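Local coordinates for MtVAO615 (Myceliophthora thermophila, PDB 6F72), which is probably an oxidoreductase that holds FAD bicovalently and, when reduced, reacts rapidly with molecular oxygen, though no substrate is known, at residues 467-472 with 514-519; 522-525 with 529-532. One frame throughout, in Å; residues are numbered along the deposited sequence.

Contact 1 (467-472 with 514-519); sequences PAWRTG and SVYLNE. With FAD (flavin-adenine dinucleotide), chain E.
Y516 and W469 form a T-shaped aromatic pair: the six-membered ring of W469 turns its edge toward the face of Y516, with planes at 86° and centroids 5.2 Å apart. From CB, the tyrosine ring is carried off with CG anti to the backbone N (chi1 179°), which sends it past W469 to the flavin. Its CG is the first ring atom to meet the indole, and CD1 comes closest, 3.5 Å from W469 CZ2. CE1 lies almost as near to the same corner of the tryptophan. At the ring's edge, near its plane, Y516 CE2 approaches FAD O2 to 3.2 Å. At the tip, Y516 OH donates a hydrogen bond of 2.6 Å to FAD O2 and accepts one of 2.9 Å from N518 ND2, nearly straight at 167° and lying close to the amide plane. A weak bond joins the same hydroxyl to G236 N. The Y516 ring is thus sandwiched, CB of N518 covering the face turned away from W469. N518 owes its amide orientation to both ends, since ND2 also bonds to G230 O while OD1 accepts from the ribityl hydroxyl, FAD O4', at 2.9 Å. Y516 thus bonds the pyrimidine carbonyl, whereas the H157 and C222 cross-links are on the benzene-ring side of the flavin. Away from the flavin, A468 CB packs on S514 OG at 3.4 Å. W469 also meets the ring of F453 and touches H237. The whole contact is buried: short helix 468-471 leads into strand 472-480, whose L475 touches Y516, while the loop 514-519 follows neighbouring strand 412-419, S514 pairing by backbone with I417, and L517 reaches helix 527-532.

Contact 2 (522-525 with 529-532); sequences HLYA and ESFY
Y524 OH is hydrogen-bonded to D507 OD2 of helix 488-508, and beside that bond it rests on the CB of S530, with 3.4 Å between Y524 OH and S530 CB. The serine methylene comes at the edge of the tyrosine ring, in its plane. S530 OG has its own partner in V515 N of the preceding loop. With chi1 at 172°, the Y524 ring extends opposite its own amide nitrogen and reaches helix 527-532. There its CD2 corner lies 4.0 Å from F531 CE1, a carbon-to-carbon contact between two side chains that run side by side but point opposite ways. An alanine in place of Y524 would probably open a gap beside S530 and F531 and leave D507 without its hydroxyl partner. V515 and Q503 also touch the tyrosine, and F531, whose side chain is about 11 Å from the cofactor, is further packed against L517, A520 and T556. A loop here packs back on the short helix that follows it, a local loop-to-helix contact within the berberine-like C-terminal region found in FAD-linked oxidoreductases of this family.

Following the chain from its N terminus, helix 468-471 comes first and runs into strand 472-480; after helix 488-508 the chain returns, and contact 1 closes this long loop of 41 residues at 514-519. Contact 2 opens only afterwards and closes a much tighter one, with three residues between 522-525 and 529-532. The two are therefore in series, neither nested nor crossed, with centres about 12 Å apart. They still touch, because helix 527-532 folds back on the loop 514-519: L517 CB lies 3.6 Å from F531 CG. Together they join the seven-stranded sheet, the flavin and helix 488-508 through the 514-532 region, which precedes helix 536-546.

Contact 1 (467-472 with 514-519)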
loop_
_atom_site.group_PDB
_atom_site.type_symbol
_atom_site.label_atom_id
_atom_site.label_comp_id
_atom_site.label_asym_id
_atom_site.label_seq_id
_atom_site.Cartn_x
_atom_site.Cartn_y
_atom_site.Cartn_z
ATOM N N PRO A 467 0.451 7.532 16.004
ATOM C CA PRO A 467 0.994 8.851 16.371
ATOM C C PRO A 467 2.369 9.203 15.773
ATOM O O PRO A 467 2.651 10.385 15.572
ATOM C CB PRO A 467 1.047 8.802 17.899
ATOM C CG PRO A 467 1.010 7.351 18.241
ATOM C CD PRO A 467 0.129 6.734 17.199
ATOM N N ALA A 468 3.182 8.199 15.442
ATOM C CA ALA A 468 4.477 8.425 14.770
ATOM C C ALA A 468 4.312 9.217 13.473
ATOM O O ALA A 468 5.180 10.002 13.110
ATOM C CB ALA A 468 5.205 7.107 14.504
ATOM N N TRP A 469 3.174 9.045 12.798
ATOM C CA TRP A 469 2.849 9.891 11.655
ATOM C C TRP A 469 2.915 11.392 11.980
ATOM O O TRP A 469 3.426 12.168 11.177
ATOM C CB TRP A 469 1.485 9.539 11.089
ATOM C CG TRP A 469 1.435 8.287 10.255
ATOM C CD1 TRP A 469 0.906 7.081 10.621
ATOM C CD2 TRP A 469 1.914 8.124 8.908
ATOM N NE1 TRP A 469 0.999 6.182 9.575
ATOM C CE2 TRP A 469 1.626 6.792 8.520
ATOM C CE3 TRP A 469 2.559 8.974 7.993
ATOM C CZ2 TRP A 469 1.971 6.281 7.249
ATOM C CZ3 TRP A 469 2.897 8.475 6.729
ATOM C CH2 TRP A 469 2.603 7.129 6.369
ATOM N N ARG A 470 2.424 11.799 13.151
ATOM C CA ARG A 470 2.403 13.233 13.510
ATOM C C ARG A 470 3.800 13.809 13.804
ATOM O O ARG A 470 4.100 14.957 13.457
ATOM C CB ARG A 470 1.439 13.522 14.679
ATOM C CG ARG A 470 0.058 12.888 14.548
ATOM C CD ARG A 470 -0.692 13.372 13.314
ATOM N NE ARG A 470 -1.971 12.686 13.168
ATOM C CZ ARG A 470 -2.695 12.647 12.051
ATOM N NH1 ARG A 470 -2.281 13.259 10.948
ATOM N NH2 ARG A 470 -3.850 11.996 12.049
ATOM N N THR A 471 4.640 13.010 14.444
ATOM C CA THR A 471 6.025 13.419 14.720
ATOM C C THR A 471 6.983 13.064 13.565
ATOM O O THR A 471 8.070 13.642 13.456
ATOM C CB THR A 471 6.535 12.844 16.060
ATOM O OG1 THR A 471 6.359 11.425 16.061
ATOM C CG2 THR A 471 5.772 13.440 17.250
ATOM N N GLY A 472 6.560 12.137 12.695
ATOM C CA GLY A 472 7.361 11.693 11.553
ATOM C C GLY A 472 7.626 12.757 10.512
ATOM O O GLY A 472 6.796 13.658 10.308
ATOM N N SER A 514 8.331 4.199 13.709
ATOM C CA SER A 514 7.474 3.022 13.624
ATOM C C SER A 514 7.601 2.400 12.241
ATOM O O SER A 514 8.267 2.962 11.361
ATOM C CB SER A 514 6.012 3.397 13.921
ATOM O OG SER A 514 5.480 4.152 12.851
ATOM N N VAL A 515 6.961 1.244 12.064
ATOM C CA VAL A 515 6.923 0.562 10.769
ATOM C C VAL A 515 5.519 0.742 10.207
ATOM O O VAL A 515 4.508 0.453 10.864
ATOM C CB VAL A 515 7.407 -0.916 10.850
ATOM C CG1 VAL A 515 7.537 -1.559 9.468
ATOM C CG2 VAL A 515 8.774 -0.991 11.519
ATOM N N TYR A 516 5.474 1.313 9.010
ATOM C CA TYR A 516 4.237 1.548 8.297
ATOM C C TYR A 516 3.620 0.180 7.985
ATOM O O TYR A 516 4.282 -0.682 7.382
ATOM C CB TYR A 516 4.539 2.370 7.047
ATOM C CG TYR A 516 3.365 2.703 6.144
ATOM C CD1 TYR A 516 2.056 2.865 6.646
ATOM C CD2 TYR A 516 3.569 2.898 4.775
ATOM C CE1 TYR A 516 0.994 3.181 5.791
ATOM C CE2 TYR A 516 2.521 3.215 3.921
ATOM C CZ TYR A 516 1.237 3.371 4.427
ATOM O OH TYR A 516 0.201 3.678 3.548
ATOM N N LEU A 517 2.377 -0.041 8.434
ATOM C CA LEU A 517 1.753 -1.382 8.333
ATOM C C LEU A 517 1.556 -1.849 6.884
ATOM O O LEU A 517 1.426 -3.061 6.617
ATOM C CB LEU A 517 0.433 -1.447 9.123
ATOM C CG LEU A 517 -0.812 -0.698 8.624
ATOM C CD1 LEU A 517 -1.538 -1.482 7.520
ATOM C CD2 LEU A 517 -1.775 -0.349 9.763
ATOM N N ASN A 518 1.498 -0.876 5.971
ATOM C CA ASN A 518 1.301 -1.150 4.545
ATOM C C ASN A 518 2.576 -1.601 3.847
ATOM O O ASN A 518 2.507 -2.295 2.841
ATOM C CB ASN A 518 0.710 0.062 3.815
ATOM C CG ASN A 518 -0.829 0.055 3.785
ATOM O OD1 ASN A 518 -1.466 -1.001 3.720
ATOM N ND2 ASN A 518 -1.422 1.241 3.824
ATOM N N GLU A 519 3.736 -1.215 4.382
ATOM C CA GLU A 519 5.018 -1.507 3.734
ATOM C C GLU A 519 5.954 -2.158 4.737
ATOM O O GLU A 519 6.813 -1.506 5.320
ATOM C CB GLU A 519 5.610 -0.226 3.128
ATOM C CG GLU A 519 4.661 0.470 2.153
ATOM C CD GLU A 519 5.297 1.636 1.426
ATOM O OE1 GLU A 519 5.994 2.456 2.062
ATOM O OE2 GLU A 519 5.089 1.733 0.198
HETATM P PA FAD E . -4.873 -5.169 -1.745
HETATM O O1A FAD E . -3.724 -6.137 -1.624
HETATM O O2A FAD E . -5.989 -5.570 -2.668
HETATM O O5B FAD E . -5.451 -4.891 -0.271
HETATM C C5B FAD E . -4.594 -4.679 0.851
HETATM C C4B FAD E . -5.286 -5.047 2.158
HETATM O O4B FAD E . -6.495 -4.296 2.290
HETATM C C3B FAD E . -5.684 -6.506 2.273
HETATM O O3B FAD E . -5.520 -6.873 3.649
HETATM C C2B FAD E . -7.160 -6.536 1.915
HETATM O O2B FAD E . -7.850 -7.595 2.584
HETATM C C1B FAD E . -7.631 -5.171 2.388
HETATM N N9A FAD E . -8.723 -4.578 1.579
HETATM C C8A FAD E . -8.578 -3.986 0.375
HETATM N N7A FAD E . -9.767 -3.510 -0.072
HETATM C C5A FAD E . -10.688 -3.792 0.863
HETATM C C6A FAD E . -12.142 -3.568 1.020
HETATM N N6A FAD E . -12.832 -2.941 0.042
HETATM N N1A FAD E . -12.741 -4.018 2.146
HETATM C C2A FAD E . -12.057 -4.653 3.124
HETATM N N3A FAD E . -10.723 -4.885 3.048
HETATM C C4A FAD E . -9.999 -4.486 1.962
HETATM N N1 FAD E . 1.471 3.087 0.006
HETATM C C2 FAD E . 1.639 4.390 0.345
HETATM O O2 FAD E . 1.243 4.781 1.469
HETATM N N3 FAD E . 2.222 5.274 -0.494
HETATM C C4 FAD E . 2.689 4.948 -1.710
HETATM O O4 FAD E . 3.225 5.802 -2.452
HETATM C C4X FAD E . 2.531 3.545 -2.154
HETATM N N5 FAD E . 2.959 3.134 -3.367
HETATM C C5X FAD E . 2.818 1.839 -3.772
HETATM C C6 FAD E . 3.269 1.431 -5.046
HETATM C C7 FAD E . 3.105 0.084 -5.439
HETATM C C7M FAD E . 3.605 -0.335 -6.809
HETATM C C8 FAD E . 2.442 -0.905 -4.513
HETATM C C8M FAD E . 2.131 -2.349 -4.880
HETATM C C9 FAD E . 2.003 -0.480 -3.263
HETATM C C9A FAD E . 2.164 0.847 -2.853
HETATM N N10 FAD E . 1.694 1.267 -1.585
HETATM C C10 FAD E . 1.880 2.611 -1.199
HETATM C "C1'" FAD E . 1.104 0.296 -0.667
HETATM C "C2'" FAD E . -0.381 0.303 -0.460
HETATM O "O2'" FAD E . -0.700 1.434 0.347
HETATM C "C3'" FAD E . -0.688 -0.993 0.281
HETATM O "O3'" FAD E . -0.065 -2.121 -0.371
HETATM C "C4'" FAD E . -2.188 -1.220 0.399
HETATM O "O4'" FAD E . -2.434 -2.304 1.296
HETATM C "C5'" FAD E . -2.835 -1.449 -0.968
HETATM O "O5'" FAD E . -4.214 -1.760 -0.841
HETATM P P FAD E . -5.013 -2.343 -2.106
HETATM O O1P FAD E . -4.715 -1.483 -3.301
HETATM O O2P FAD E . -6.425 -2.570 -1.619
HETATM O O3P FAD E . -4.298 -3.778 -2.304
#

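Contact 2 (522-525 with 529-532)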
loop_
_atom_site.group_PDB
_atom_site.type_symbol
_atom_site.label_atom_id
_atom_site.label_comp_id
_atom_site.label_asym_id
_atom_site.label_seq_id
_atom_site.Cartn_x
_atom_site.Cartn_y
_atom_site.Cartn_z
ATOM N N HIS A 522 5.924 -9.667 6.061
ATOM C CA HIS A 522 4.972 -10.541 6.778
ATOM C C HIS A 522 5.545 -11.385 7.924
ATOM O O HIS A 522 4.781 -11.906 8.748
ATOM C CB HIS A 522 4.294 -11.488 5.794
ATOM C CG HIS A 522 5.219 -12.516 5.218
ATOM N ND1 HIS A 522 4.902 -13.859 5.169
ATOM C CD2 HIS A 522 6.453 -12.396 4.666
ATOM C CE1 HIS A 522 5.895 -14.518 4.594
ATOM N NE2 HIS A 522 6.844 -13.652 4.280
ATOM N N LEU A 523 6.867 -11.572 7.940
ATOM C CA LEU A 523 7.529 -12.337 9.002
ATOM C C LEU A 523 8.076 -11.456 10.135
ATOM O O LEU A 523 8.524 -11.984 11.169
ATOM C CB LEU A 523 8.638 -13.218 8.438
ATOM C CG LEU A 523 8.319 -14.225 7.327
ATOM C CD1 LEU A 523 9.640 -14.686 6.712
ATOM C CD2 LEU A 523 7.478 -15.407 7.812
ATOM N N TYR A 524 8.017 -10.129 9.949
ATOM C CA TYR A 524 8.497 -9.148 10.952
ATOM C C TYR A 524 7.844 -9.376 12.312
ATOM O O TYR A 524 6.621 -9.316 12.447
ATOM C CB TYR A 524 8.263 -7.721 10.439
ATOM C CG TYR A 524 8.537 -6.604 11.426
ATOM C CD1 TYR A 524 9.790 -6.461 12.030
ATOM C CD2 TYR A 524 7.543 -5.660 11.737
ATOM C CE1 TYR A 524 10.031 -5.431 12.932
ATOM C CE2 TYR A 524 7.791 -4.619 12.622
ATOM C CZ TYR A 524 9.033 -4.515 13.215
ATOM O OH TYR A 524 9.298 -3.491 14.111
ATOM N N ALA A 525 8.670 -9.650 13.309
ATOM C CA ALA A 525 8.207 -10.188 14.581
ATOM C C ALA A 525 7.476 -9.172 15.466
ATOM O O ALA A 525 6.534 -9.554 16.162
ATOM C CB ALA A 525 9.370 -10.819 15.341
ATOM N N GLU A 529 3.343 -4.022 18.175
ATOM C CA GLU A 529 3.809 -2.794 18.783
ATOM C C GLU A 529 4.159 -1.761 17.720
ATOM O O GLU A 529 3.851 -0.583 17.881
ATOM C CB GLU A 529 4.994 -3.073 19.715
ATOM C CG GLU A 529 5.711 -1.847 20.241
ATOM C CD GLU A 529 7.042 -2.203 20.878
ATOM O OE1 GLU A 529 7.043 -2.969 21.879
ATOM O OE2 GLU A 529 8.099 -1.721 20.384
ATOM N N SER A 530 4.775 -2.191 16.628
ATOM C CA SER A 530 5.267 -1.226 15.668
ATOM C C SER A 530 4.189 -0.676 14.728
ATOM O O SER A 530 4.227 0.508 14.368
ATOM C CB SER A 530 6.423 -1.798 14.884
ATOM O OG SER A 530 7.126 -0.738 14.282
ATOM N N PHE A 531 3.231 -1.514 14.333
ATOM C CA PHE A 531 2.181 -1.054 13.418
ATOM C C PHE A 531 1.108 -0.239 14.134
ATOM O O PHE A 531 0.594 0.726 13.576
ATOM C CB PHE A 531 1.492 -2.217 12.678
ATOM C CG PHE A 531 2.387 -3.017 11.760
ATOM C CD1 PHE A 531 3.687 -2.624 11.464
ATOM C CD2 PHE A 531 1.869 -4.161 11.114
ATOM C CE1 PHE A 531 4.479 -3.373 10.606
ATOM C CE2 PHE A 531 2.651 -4.902 10.242
ATOM C CZ PHE A 531 3.959 -4.513 9.999
ATOM N N TYR A 532 0.766 -0.645 15.354
ATOM C CA TYR A 532 -0.412 -0.135 16.046
ATOM C C TYR A 532 -0.102 0.643 17.322
ATOM O O TYR A 532 -0.819 1.591 17.649
ATOM C CB TYR A 532 -1.401 -1.275 16.315
ATOM C CG TYR A 532 -1.706 -2.087 15.084
ATOM C CD1 TYR A 532 -2.534 -1.577 14.057
ATOM C CD2 TYR A 532 -1.172 -3.361 14.925
ATOM C CE1 TYR A 532 -2.812 -2.333 12.912
ATOM C CE2 TYR A 532 -1.441 -4.120 13.795
ATOM C CZ TYR A 532 -2.262 -3.608 12.788
ATOM O OH TYR A 532 -2.518 -4.359 11.653
#